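Local coordinates for protein NAD(FAD)-dependent dehydrogenase, NirB-family (N-terminal domain) (Clostridium acetobutylicum, PDB 3KLJ) that passes electrons from NADH through its bound FAD to rubredoxin, as an intermediate component of electron transfer chains that scavenge dioxygen, at residues Val121-Leu130 against Gly215-Thr225; Ser310-Gly318 against Val352-Lys363. One frame throughout, in Å; residues are numbered along the deposited sequence.

The two contacts occupy different domains of the monomer, contact 1 closing along the chain before contact 2 opens. Contact 1 joins strand 127-128 and the turn before it to helix 215-220 and strand 222-225 at one edge of the parallel sheet of the NADH-binding domain. Contact 2 joins strand 312-317 to strand 346-353 and helix 356-367 in the C-terminal domain, whose sheet is antiparallel. Their centres lie about 33 Å apart and their nearest atoms about 14 Å apart, so they do not touch. Each ties together parts of its own domain. Leu-130 of contact 1 belongs to the FAD pocket; the side chain of Ile-314 in contact 2 is about 12 Å from the bound FAD.

Contact 1 of 2, residues Val121-Leu130 against Gly215-Thr225. With FAD (flavin-adenine dinucleotide), chain B.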
# COMPACT_ATOMS: atom_id res chain seq x y z
N VAL A 121 -12.34 -18.60 -1.05
CA VAL A 121 -12.07 -19.25 0.24
C VAL A 121 -13.14 -20.30 0.50
O VAL A 121 -14.32 -19.96 0.59
CB VAL A 121 -12.06 -18.23 1.41
CG1 VAL A 121 -11.86 -18.95 2.75
CG2 VAL A 121 -11.00 -17.16 1.21
N PRO A 122 -12.74 -21.59 0.63
CA PRO A 122 -13.73 -22.65 0.83
C PRO A 122 -14.40 -22.53 2.20
O PRO A 122 -13.74 -22.18 3.18
CB PRO A 122 -12.90 -23.94 0.75
CG PRO A 122 -11.53 -23.52 0.28
CD PRO A 122 -11.37 -22.10 0.70
N HIS A 123 -15.71 -22.79 2.23
CA HIS A 123 -16.54 -22.76 3.45
C HIS A 123 -17.06 -21.37 3.84
O HIS A 123 -17.93 -21.26 4.71
CB HIS A 123 -15.83 -23.43 4.64
CG HIS A 123 -15.48 -24.87 4.40
ND1 HIS A 123 -16.43 -25.85 4.23
CD2 HIS A 123 -14.28 -25.49 4.29
CE1 HIS A 123 -15.84 -27.01 4.03
NE2 HIS A 123 -14.53 -26.82 4.06
N ALA A 124 -16.55 -20.33 3.20
CA ALA A 124 -16.95 -18.96 3.52
C ALA A 124 -18.09 -18.49 2.63
O ALA A 124 -17.98 -18.50 1.40
CB ALA A 124 -15.76 -18.01 3.39
N ASP A 125 -19.19 -18.09 3.25
CA ASP A 125 -20.30 -17.48 2.52
C ASP A 125 -19.92 -16.10 2.01
O ASP A 125 -20.09 -15.80 0.82
CB ASP A 125 -21.56 -17.40 3.39
CG ASP A 125 -22.49 -18.59 3.20
OD1 ASP A 125 -22.00 -19.74 3.13
OD2 ASP A 125 -23.72 -18.37 3.11
N GLU A 126 -19.39 -15.27 2.90
CA GLU A 126 -18.97 -13.93 2.53
C GLU A 126 -17.49 -13.74 2.83
O GLU A 126 -17.02 -14.08 3.93
CB GLU A 126 -19.80 -12.89 3.28
CG GLU A 126 -19.63 -11.45 2.77
CD GLU A 126 -20.78 -10.52 3.15
OE1 GLU A 126 -21.72 -10.97 3.85
OE2 GLU A 126 -20.76 -9.34 2.74
N ILE A 127 -16.75 -13.23 1.85
CA ILE A 127 -15.35 -12.86 2.04
C ILE A 127 -15.24 -11.35 2.06
O ILE A 127 -15.78 -10.67 1.19
CB ILE A 127 -14.41 -13.45 0.94
CG1 ILE A 127 -14.25 -14.96 1.11
CG2 ILE A 127 -13.04 -12.81 1.01
CD1 ILE A 127 -15.14 -15.78 0.19
N PHE A 128 -14.54 -10.83 3.06
CA PHE A 128 -14.30 -9.41 3.19
C PHE A 128 -12.85 -9.10 2.86
O PHE A 128 -11.97 -9.96 2.98
CB PHE A 128 -14.63 -8.93 4.61
CG PHE A 128 -16.07 -9.12 4.99
CD1 PHE A 128 -16.49 -10.28 5.61
CD2 PHE A 128 -17.01 -8.14 4.69
CE1 PHE A 128 -17.84 -10.46 5.95
CE2 PHE A 128 -18.36 -8.31 5.02
CZ PHE A 128 -18.77 -9.47 5.65
N SER A 129 -12.61 -7.87 2.43
CA SER A 129 -11.26 -7.32 2.47
C SER A 129 -11.31 -5.88 2.90
O SER A 129 -12.34 -5.22 2.82
CB SER A 129 -10.51 -7.48 1.14
OG SER A 129 -11.37 -7.49 0.04
N LEU A 130 -10.17 -5.39 3.37
CA LEU A 130 -10.07 -4.04 3.85
C LEU A 130 -9.31 -3.21 2.83
O LEU A 130 -8.08 -3.31 2.73
CB LEU A 130 -9.38 -4.02 5.22
CG LEU A 130 -9.14 -2.66 5.88
CD1 LEU A 130 -10.47 -1.92 6.07
CD2 LEU A 130 -8.40 -2.83 7.20
N GLY A 215 -13.16 -25.56 8.06
CA GLY A 215 -14.56 -25.19 7.91
C GLY A 215 -15.18 -24.57 9.15
O GLY A 215 -15.80 -23.48 9.06
N ASP A 216 -15.01 -25.26 10.30
CA ASP A 216 -15.62 -24.82 11.56
C ASP A 216 -15.21 -23.40 11.97
O ASP A 216 -16.05 -22.59 12.36
CB ASP A 216 -15.32 -25.81 12.70
CG ASP A 216 -16.06 -27.13 12.55
OD1 ASP A 216 -17.03 -27.19 11.75
OD2 ASP A 216 -15.68 -28.11 13.25
N LEU A 217 -13.91 -23.11 11.88
CA LEU A 217 -13.41 -21.78 12.20
C LEU A 217 -13.83 -20.75 11.15
O LEU A 217 -14.28 -19.66 11.51
CB LEU A 217 -11.88 -21.79 12.37
CG LEU A 217 -11.16 -20.47 12.65
CD1 LEU A 217 -11.73 -19.76 13.88
CD2 LEU A 217 -9.66 -20.71 12.82
N ILE A 218 -13.70 -21.11 9.87
CA ILE A 218 -14.12 -20.23 8.78
C ILE A 218 -15.60 -19.84 8.87
O ILE A 218 -15.94 -18.65 8.81
CB ILE A 218 -13.74 -20.81 7.39
CG1 ILE A 218 -12.24 -20.55 7.12
CG2 ILE A 218 -14.58 -20.20 6.28
CD1 ILE A 218 -11.65 -21.30 5.92
N ARG A 219 -16.46 -20.84 9.06
CA ARG A 219 -17.91 -20.65 9.18
C ARG A 219 -18.28 -19.69 10.31
O ARG A 219 -19.13 -18.75 10.10
CB ARG A 219 -18.57 -22.01 9.43
CG ARG A 219 -19.81 -22.28 8.60
CD ARG A 219 -20.28 -23.74 8.77
NE ARG A 219 -19.26 -24.71 8.33
CZ ARG A 219 -18.67 -25.61 9.13
NH1 ARG A 219 -19.00 -25.72 10.43
NH2 ARG A 219 -17.76 -26.43 8.61
N SER A 220 -17.63 -19.91 11.50
CA SER A 220 -17.96 -19.15 12.71
C SER A 220 -17.27 -17.79 12.79
O SER A 220 -17.48 -17.05 13.75
CB SER A 220 -17.64 -19.98 13.96
OG SER A 220 -16.25 -20.26 14.05
N SER A 221 -16.45 -17.45 11.78
CA SER A 221 -15.72 -16.18 11.78
C SER A 221 -16.16 -15.22 10.67
O SER A 221 -16.70 -15.63 9.64
CB SER A 221 -14.22 -16.42 11.62
OG SER A 221 -13.75 -17.41 12.50
N CYS A 222 -15.91 -13.94 10.90
CA CYS A 222 -15.90 -12.96 9.82
C CYS A 222 -14.57 -13.18 9.09
O CYS A 222 -13.50 -13.07 9.69
CB CYS A 222 -16.00 -11.54 10.39
SG CYS A 222 -15.49 -10.22 9.27
N VAL A 223 -14.64 -13.54 7.81
CA VAL A 223 -13.43 -13.90 7.08
C VAL A 223 -12.95 -12.77 6.17
O VAL A 223 -13.68 -12.28 5.30
CB VAL A 223 -13.52 -15.28 6.35
CG1 VAL A 223 -14.42 -16.26 7.12
CG2 VAL A 223 -14.01 -15.14 4.94
N ILE A 224 -11.72 -12.34 6.42
CA ILE A 224 -11.12 -11.21 5.72
C ILE A 224 -9.88 -11.69 4.99
O ILE A 224 -8.97 -12.25 5.59
CB ILE A 224 -10.75 -10.08 6.72
CG1 ILE A 224 -11.90 -9.82 7.69
CG2 ILE A 224 -10.38 -8.81 5.98
CD1 ILE A 224 -11.47 -9.52 9.10
N THR A 225 -9.84 -11.48 3.68
CA THR A 225 -8.65 -11.81 2.90
C THR A 225 -7.77 -10.58 2.80
O THR A 225 -8.24 -9.49 2.50
CB THR A 225 -9.00 -12.39 1.51
OG1 THR A 225 -9.93 -11.52 0.85
CG2 THR A 225 -9.61 -13.78 1.66
PA FAD B . -6.11 5.27 -3.35
O1A FAD B . -6.57 3.85 -3.60
O2A FAD B . -5.90 5.57 -1.89
O5B FAD B . -7.17 6.29 -3.97
C5B FAD B . -7.65 6.12 -5.29
C4B FAD B . -9.11 6.56 -5.36
O4B FAD B . -9.57 6.52 -6.71
C3B FAD B . -10.01 5.63 -4.56
O3B FAD B . -10.82 6.39 -3.68
C2B FAD B . -10.85 4.90 -5.60
O2B FAD B . -12.17 4.67 -5.16
C1B FAD B . -10.83 5.88 -6.77
N9A FAD B . -11.04 5.23 -8.08
C8A FAD B . -10.62 3.99 -8.48
N7A FAD B . -11.03 3.79 -9.75
C5A FAD B . -11.69 4.89 -10.18
C6A FAD B . -12.31 5.20 -11.39
N6A FAD B . -12.55 4.24 -12.29
N1A FAD B . -12.94 6.43 -11.52
C2A FAD B . -12.94 7.34 -10.47
N3A FAD B . -12.34 7.01 -9.28
C4A FAD B . -11.71 5.80 -9.13
N1 FAD B . 0.79 2.71 2.89
C2 FAD B . 1.93 3.00 3.60
O2 FAD B . 2.85 3.60 3.06
N3 FAD B . 2.04 2.66 4.93
C4 FAD B . 1.01 2.00 5.56
O4 FAD B . 1.15 1.69 6.75
C4X FAD B . -0.15 1.67 4.84
N5 FAD B . -1.20 1.01 5.45
C5X FAD B . -2.35 0.70 4.73
C6 FAD B . -3.41 0.03 5.35
C7 FAD B . -4.57 -0.27 4.62
C7M FAD B . -5.71 -0.99 5.27
C8 FAD B . -4.65 0.10 3.27
C8M FAD B . -5.88 -0.22 2.45
C9 FAD B . -3.59 0.76 2.66
C9A FAD B . -2.44 1.07 3.39
N10 FAD B . -1.38 1.74 2.77
C10 FAD B . -0.25 2.04 3.50
C1' FAD B . -1.47 2.11 1.33
C2' FAD B . -1.87 3.55 1.12
O2' FAD B . -3.19 3.72 1.60
C3' FAD B . -1.81 3.82 -0.37
O3' FAD B . -0.47 3.75 -0.81
C4' FAD B . -2.37 5.17 -0.76
O4' FAD B . -3.71 5.31 -0.31
C5' FAD B . -2.36 5.28 -2.28
O5' FAD B . -3.06 6.45 -2.63
P FAD B . -3.67 6.60 -4.09
O1P FAD B . -4.31 7.98 -4.20
O2P FAD B . -2.63 6.31 -5.14
O3P FAD B . -4.77 5.43 -4.22
O HOH W 1 -16.95 -14.10 6.40
O HOH W 2 -7.90 -6.93 3.21
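Phe-128 and Ile-224 pair as parallel strands at the edge of the Rossmann-type NADH-binding domain, where short strand 127-128 lies outermost beside strand 222-225. The amide N of Phe-128 bonds to Val-223 O at 2.8 Å, and Phe-128 O receives Thr-225 N at 2.7 Å. Further back, where the strands diverge, a water spans the gap between Glu-126 O and Val-223 N.

Side chains fill the hollows on both faces. On one, Val-223 CG2 is a knob set among Ala-124 CB, Ile-127 CG1 and the carbonyl oxygen of Glu-126. Farther along this face, the methyls Val-121 CG2 and Thr-225 CG2 meet tip to tip at 3.7 Å. On the other, the Phe-128 ring has Val-223 O at its edge, in plane, while Cys-222 SG approaches obliquely, 4.5 Å from the ring centroid. Helix 133-146 adds Glu-142 against both side chains.

Ile-218 projects from helix 215-220 into the type II turn Val-121 to Ala-124. Its CD1 reaches Pro-122 O and Val-121 CG1, whereas CG2, anti to the backbone N, fits against Ala-124 CB. Beside it the His-123 ring, its NE2 bonded to Glu-212 O, lies across the start of the helix: Gly-215 CA sits over one ring face, 3.9 Å from the centroid in a CH-pi contact.

Contact 2 of 2, residues Ser310-Gly318 against Val352-Lys363; sequences SGISIISCG and VIGDVSLGTKLK
Ile-315 lies where strand 312-317 meets both strand 346-353 and the helix that follows it, in the antiparallel sheet of the reductase C-terminal domain. Its backbone forms a hydrogen-bonded pair with Val-352: Ile-315 N donates to Val-352 O at 2.9 Å, and Ile-315 O accepts from Val-352 N. The helix segment 356-363 runs almost parallel to the strand, at 6°, with the axes 8.0 Å apart.

From CB the Ile-315 side chain forks. CG2, nearly eclipsing the backbone N, meets Val-356 CG2 at 3.8 Å, the two side chains crossing at about a right angle. The other branch enters the helix surface where Gly-359 presents only backbone: CG1 rests on Gly-359 CA at 3.3 Å. The Ile-315 chi1 of 101° and chi2 of 98° both depart from staggered values, consistent with a tight fit. At the tip, CD1 lies against Gly-359 O and faces Lys-363 CB.

The opposite sheet face carries Ile-314 and Ile-353, side by side and pointing the same way; Phe-193 and Leu-194 of helix 188-199 pack on them. Farther along, Ser-313 O takes the Gly-354 amide at 2.7 Å, as the chain turns toward the helix. Asp-355 is the N-cap: its OD2 accepts Leu-358 N from above the carboxylate plane, while OD1 forms a salt bridge with Lys-336. A water accepts from Asp-355 N and donates to Val-352 O, with a weaker bond to Ser-313 O.

The chemistry is thus divided: backbone bonds fix the strand register, the cap and water satisfy polar groups at the strand-to-helix turn, and the lack of a side chain at Gly-359 allows the helix backbone to come directly against Ile-315.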
# COMPACT_ATOMS: atom_id res chain seq x y z
N SER A 310 1.56 -4.70 17.22
CA SER A 310 1.83 -5.23 18.56
C SER A 310 3.11 -4.69 19.20
O SER A 310 3.69 -5.33 20.08
CB SER A 310 1.84 -6.76 18.51
OG SER A 310 0.61 -7.25 18.00
N GLY A 311 3.52 -3.50 18.75
CA GLY A 311 4.74 -2.86 19.22
C GLY A 311 6.00 -3.61 18.84
O GLY A 311 6.99 -3.55 19.56
N ILE A 312 5.95 -4.33 17.71
CA ILE A 312 7.11 -5.04 17.14
C ILE A 312 7.48 -4.43 15.79
O ILE A 312 6.67 -4.42 14.86
CB ILE A 312 6.85 -6.56 16.95
CG1 ILE A 312 6.32 -7.19 18.24
CG2 ILE A 312 8.14 -7.26 16.51
CD1 ILE A 312 5.91 -8.63 18.08
N SER A 313 8.71 -3.93 15.70
CA SER A 313 9.13 -3.11 14.57
C SER A 313 9.98 -3.89 13.58
O SER A 313 10.84 -4.69 13.99
CB SER A 313 9.94 -1.93 15.08
OG SER A 313 11.11 -2.39 15.75
N ILE A 314 9.78 -3.65 12.29
CA ILE A 314 10.51 -4.37 11.24
C ILE A 314 11.02 -3.43 10.16
O ILE A 314 10.27 -2.59 9.67
CB ILE A 314 9.64 -5.45 10.55
CG1 ILE A 314 9.27 -6.55 11.55
CG2 ILE A 314 10.36 -6.06 9.35
CD1 ILE A 314 8.12 -7.39 11.13
N ILE A 315 12.29 -3.55 9.79
CA ILE A 315 12.74 -2.94 8.54
C ILE A 315 13.40 -4.00 7.66
O ILE A 315 14.22 -4.80 8.12
CB ILE A 315 13.64 -1.65 8.71
CG1 ILE A 315 15.12 -1.94 8.53
CG2 ILE A 315 13.37 -0.88 10.03
CD1 ILE A 315 15.60 -1.61 7.16
N SER A 316 13.00 -3.99 6.39
CA SER A 316 13.47 -4.98 5.43
C SER A 316 13.95 -4.27 4.19
O SER A 316 13.29 -3.35 3.71
CB SER A 316 12.35 -5.97 5.09
OG SER A 316 12.80 -6.92 4.14
N CYS A 317 15.09 -4.72 3.66
CA CYS A 317 15.73 -4.05 2.54
C CYS A 317 16.29 -5.02 1.51
O CYS A 317 16.99 -5.97 1.85
CB CYS A 317 16.86 -3.13 3.03
SG CYS A 317 17.61 -2.12 1.72
N GLY A 318 15.97 -4.76 0.25
CA GLY A 318 16.46 -5.57 -0.86
C GLY A 318 15.70 -6.87 -1.00
O GLY A 318 14.82 -7.16 -0.20
N VAL A 352 15.73 -6.47 9.85
CA VAL A 352 15.90 -6.42 11.30
C VAL A 352 14.53 -6.27 11.92
O VAL A 352 13.73 -5.42 11.50
CB VAL A 352 16.81 -5.24 11.77
CG1 VAL A 352 16.99 -5.26 13.28
CG2 VAL A 352 18.17 -5.30 11.11
N ILE A 353 14.27 -7.12 12.90
CA ILE A 353 13.06 -7.05 13.71
C ILE A 353 13.50 -6.52 15.08
O ILE A 353 14.42 -7.06 15.68
CB ILE A 353 12.40 -8.46 13.88
CG1 ILE A 353 12.21 -9.17 12.53
CG2 ILE A 353 11.08 -8.35 14.65
CD1 ILE A 353 11.65 -10.61 12.63
N GLY A 354 12.87 -5.44 15.53
CA GLY A 354 13.09 -4.94 16.89
C GLY A 354 14.28 -4.01 17.10
O GLY A 354 14.66 -3.76 18.25
N ASP A 355 14.88 -3.50 16.03
CA ASP A 355 15.94 -2.49 16.14
C ASP A 355 15.98 -1.62 14.88
O ASP A 355 16.76 -1.85 13.97
CB ASP A 355 17.31 -3.15 16.40
CG ASP A 355 18.37 -2.15 16.85
OD1 ASP A 355 19.43 -2.62 17.33
OD2 ASP A 355 18.18 -0.92 16.73
N VAL A 356 15.10 -0.63 14.83
CA VAL A 356 14.98 0.23 13.67
C VAL A 356 16.27 1.01 13.41
O VAL A 356 16.64 1.23 12.26
CB VAL A 356 13.76 1.18 13.77
CG1 VAL A 356 13.88 2.36 12.80
CG2 VAL A 356 12.49 0.42 13.51
N SER A 357 16.96 1.41 14.48
CA SER A 357 18.24 2.11 14.36
C SER A 357 19.26 1.28 13.56
O SER A 357 19.96 1.82 12.70
CB SER A 357 18.82 2.47 15.73
OG SER A 357 20.06 3.15 15.58
N LEU A 358 19.34 -0.01 13.87
CA LEU A 358 20.25 -0.90 13.14
C LEU A 358 19.76 -1.16 11.71
O LEU A 358 20.55 -1.08 10.77
CB LEU A 358 20.46 -2.22 13.88
CG LEU A 358 21.39 -3.24 13.22
CD1 LEU A 358 22.79 -2.70 12.91
CD2 LEU A 358 21.48 -4.48 14.08
N GLY A 359 18.47 -1.47 11.56
CA GLY A 359 17.90 -1.66 10.23
C GLY A 359 18.21 -0.48 9.32
O GLY A 359 18.56 -0.66 8.15
N THR A 360 18.10 0.73 9.86
CA THR A 360 18.38 1.96 9.11
C THR A 360 19.85 2.04 8.66
O THR A 360 20.15 2.47 7.54
CB THR A 360 17.99 3.20 9.94
OG1 THR A 360 16.58 3.13 10.23
CG2 THR A 360 18.30 4.50 9.18
N LYS A 361 20.76 1.64 9.55
CA LYS A 361 22.20 1.61 9.21
C LYS A 361 22.45 0.62 8.08
O LYS A 361 23.16 0.94 7.14
CB LYS A 361 23.04 1.23 10.43
CG LYS A 361 23.16 2.31 11.48
CD LYS A 361 23.96 1.78 12.65
CE LYS A 361 24.13 2.82 13.74
NZ LYS A 361 22.86 3.03 14.53
N LEU A 362 21.86 -0.57 8.20
CA LEU A 362 21.98 -1.60 7.16
C LEU A 362 21.37 -1.13 5.84
O LEU A 362 21.95 -1.32 4.78
CB LEU A 362 21.35 -2.91 7.62
CG LEU A 362 22.10 -3.67 8.73
CD1 LEU A 362 21.19 -4.72 9.32
CD2 LEU A 362 23.39 -4.31 8.21
N LYS A 363 20.20 -0.48 5.94
CA LYS A 363 19.52 0.15 4.80
C LYS A 363 20.45 1.11 4.06
O LYS A 363 20.60 1.02 2.83
CB LYS A 363 18.30 0.93 5.31
CG LYS A 363 17.19 1.17 4.28
CD LYS A 363 16.53 2.56 4.42
CE LYS A 363 16.13 2.93 5.85
NZ LYS A 363 15.72 4.38 5.96
O HOH W 3 13.69 -3.16 13.19